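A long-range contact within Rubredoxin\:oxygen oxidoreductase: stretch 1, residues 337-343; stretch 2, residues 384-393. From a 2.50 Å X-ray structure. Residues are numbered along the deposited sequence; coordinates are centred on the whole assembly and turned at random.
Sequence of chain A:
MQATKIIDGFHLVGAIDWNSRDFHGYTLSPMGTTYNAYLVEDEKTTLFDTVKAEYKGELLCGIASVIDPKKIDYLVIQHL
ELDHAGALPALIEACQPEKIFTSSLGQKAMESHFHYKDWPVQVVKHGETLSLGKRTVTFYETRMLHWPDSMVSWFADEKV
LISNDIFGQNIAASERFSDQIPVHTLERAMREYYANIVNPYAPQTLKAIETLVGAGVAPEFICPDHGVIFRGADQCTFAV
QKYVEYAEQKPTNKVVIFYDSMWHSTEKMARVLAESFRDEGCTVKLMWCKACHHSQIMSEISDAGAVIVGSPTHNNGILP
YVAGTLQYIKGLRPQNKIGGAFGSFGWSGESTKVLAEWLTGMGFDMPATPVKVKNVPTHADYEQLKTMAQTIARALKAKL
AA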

# COMPACT_ATOMS: atom_id res chain seq x y z
N LYS A 337 20.80 11.02 -3.47
CA LYS A 337 19.75 11.62 -2.65
C LYS A 337 20.17 11.69 -1.20
O LYS A 337 20.87 10.81 -0.71
CB LYS A 337 18.46 10.79 -2.77
CG LYS A 337 17.39 11.47 -3.60
CD LYS A 337 17.13 10.72 -4.90
CE LYS A 337 17.60 11.55 -6.08
NZ LYS A 337 16.51 12.02 -6.97
N ILE A 338 19.74 12.75 -0.52
CA ILE A 338 19.94 12.83 0.92
C ILE A 338 18.67 12.36 1.62
O ILE A 338 17.57 12.83 1.30
CB ILE A 338 20.30 14.25 1.37
CG1 ILE A 338 21.70 14.69 0.95
CG2 ILE A 338 20.11 14.39 2.88
CD1 ILE A 338 21.85 16.20 0.88
N GLY A 339 18.82 11.45 2.57
CA GLY A 339 17.70 10.92 3.32
C GLY A 339 17.47 11.66 4.63
O GLY A 339 18.33 12.39 5.10
N GLY A 340 16.29 11.44 5.18
CA GLY A 340 15.78 11.98 6.41
C GLY A 340 14.65 11.12 6.94
O GLY A 340 13.97 10.44 6.17
N ALA A 341 14.44 11.12 8.25
CA ALA A 341 13.36 10.34 8.83
C ALA A 341 12.81 10.99 10.09
O ALA A 341 13.46 11.75 10.81
CB ALA A 341 13.81 8.93 9.13
N PHE A 342 11.54 10.71 10.39
CA PHE A 342 10.94 11.31 11.58
C PHE A 342 9.67 10.56 11.93
O PHE A 342 9.18 9.75 11.15
CB PHE A 342 10.67 12.79 11.34
CG PHE A 342 9.63 13.06 10.27
CD1 PHE A 342 9.99 13.00 8.93
CD2 PHE A 342 8.32 13.37 10.60
CE1 PHE A 342 9.06 13.24 7.93
CE2 PHE A 342 7.39 13.62 9.61
CZ PHE A 342 7.76 13.56 8.27
N GLY A 343 9.12 10.82 13.11
CA GLY A 343 7.90 10.11 13.46
C GLY A 343 7.56 10.26 14.93
O GLY A 343 8.36 10.74 15.72
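Stretch 2 384-393: QLKTMAQTIA

The most unusual feature of this contact is the bare backbone at its centre: Gly 340 lies under the helix with no side chain, and a CB built there in ideal geometry would point toward stretch 2 and fall 3.0 Å from Ile 392 CD1, a clash. The space is taken instead by the helix's own side chains, with Gly 340 CA 4.0 Å from Ile 392 CD1 and 4.2 Å from Met 388 CE.

Stretch 2 is helical throughout, part of a longer helix. Its phi/psi values stay near -60/-45, and i to i-4 backbone hydrogen bonds run from Met 388 N to Gln 384 O (2.8 Å) through to Ala 393 N to Ala 389 O (3.0 Å). Residues 338-343 of stretch 1 form an extended strand. The two axes make an angle of 170° between their N-to-C directions, so the helix runs nearly antiparallel to the strand, with a closest approach of 9.6 Å. The register agrees: Ile 338 CA is 7.2 Å from Ile 392 CA, and Phe 342 CA is 8.5 Å from Leu 385 CA.

Leu 385, Met 388 and Ile 392, spaced three and four residues apart, direct their CA-to-CB bonds toward the strand, as expected for one face of a helix. Ile 392 has the largest covered area, 66 Å². Its CG2 meets Ile 338 CG2 at 3.7 Å, and both isoleucines adopt the m,t rotamer. At the other end, Leu 385 CD2 packs 4.2 Å from Phe 342 CB; the phenylalanine starts toward the helix, but its end leads away. Between them Met 388 extends in an all-t conformation. Its CE is modelled 2.8 Å from Ala 341 O, too close to be read as an interaction.

No hydrogen bond crosses the interface; apolar packing, burying 264 Å² in total, characterises the contact.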

# COMPACT_ATOMS: atom_id res chain seq x y z
N GLN A 384 13.70 20.81 17.27
CA GLN A 384 14.50 19.70 16.74
C GLN A 384 14.32 19.55 15.24
O GLN A 384 15.27 19.37 14.47
CB GLN A 384 14.12 18.41 17.44
CG GLN A 384 14.75 18.23 18.81
CD GLN A 384 15.02 16.75 19.05
OE1 GLN A 384 14.10 15.95 19.24
NE2 GLN A 384 16.30 16.39 19.01
N LEU A 385 13.06 19.63 14.78
CA LEU A 385 12.84 19.39 13.36
C LEU A 385 13.46 20.48 12.50
O LEU A 385 14.12 20.14 11.50
CB LEU A 385 11.33 19.23 13.12
CG LEU A 385 10.79 17.90 13.68
CD1 LEU A 385 9.34 18.03 14.09
CD2 LEU A 385 10.99 16.79 12.66
N LYS A 386 13.27 21.74 12.86
CA LYS A 386 13.86 22.86 12.12
C LYS A 386 15.38 22.68 12.01
O LYS A 386 16.03 22.91 10.99
CB LYS A 386 13.53 24.18 12.80
CG LYS A 386 14.54 25.29 12.56
CD LYS A 386 14.72 26.16 13.80
CE LYS A 386 15.89 27.12 13.64
NZ LYS A 386 17.07 26.70 14.43
N THR A 387 15.95 22.23 13.12
CA THR A 387 17.35 21.88 13.16
C THR A 387 17.63 20.76 12.17
O THR A 387 18.57 20.83 11.37
CB THR A 387 17.78 21.42 14.57
OG1 THR A 387 17.80 22.56 15.45
CG2 THR A 387 19.18 20.85 14.56
N MET A 388 16.79 19.72 12.20
CA MET A 388 16.94 18.61 11.26
C MET A 388 16.89 19.11 9.82
O MET A 388 17.77 18.78 9.01
CB MET A 388 15.86 17.56 11.50
CG MET A 388 16.16 16.22 10.86
SD MET A 388 14.69 15.17 10.72
CE MET A 388 15.46 13.62 10.23
N ALA A 389 15.88 19.90 9.51
CA ALA A 389 15.71 20.53 8.21
C ALA A 389 16.92 21.36 7.81
O ALA A 389 17.31 21.40 6.65
CB ALA A 389 14.47 21.42 8.20
N GLN A 390 17.52 22.03 8.79
CA GLN A 390 18.69 22.85 8.51
C GLN A 390 19.92 22.01 8.20
O GLN A 390 20.67 22.31 7.27
CB GLN A 390 18.97 23.79 9.68
CG GLN A 390 18.30 25.15 9.45
CD GLN A 390 18.22 25.96 10.72
OE1 GLN A 390 18.88 25.63 11.71
NE2 GLN A 390 17.42 27.02 10.69
N THR A 391 20.12 20.93 8.96
CA THR A 391 21.23 20.04 8.65
C THR A 391 21.14 19.49 7.24
O THR A 391 22.06 19.61 6.42
CB THR A 391 21.26 18.87 9.65
OG1 THR A 391 21.40 19.43 10.97
CG2 THR A 391 22.45 17.95 9.42
N ILE A 392 20.01 18.86 6.93
CA ILE A 392 19.84 18.27 5.60
C ILE A 392 19.97 19.32 4.52
O ILE A 392 20.70 19.15 3.53
CB ILE A 392 18.49 17.53 5.51
CG1 ILE A 392 18.44 16.24 6.33
CG2 ILE A 392 18.13 17.26 4.06
CD1 ILE A 392 17.06 15.79 6.74
N ALA A 393 19.28 20.46 4.66
CA ALA A 393 19.41 21.48 3.62
C ALA A 393 20.86 21.94 3.46
O ALA A 393 21.30 22.22 2.35
CB ALA A 393 18.53 22.67 3.92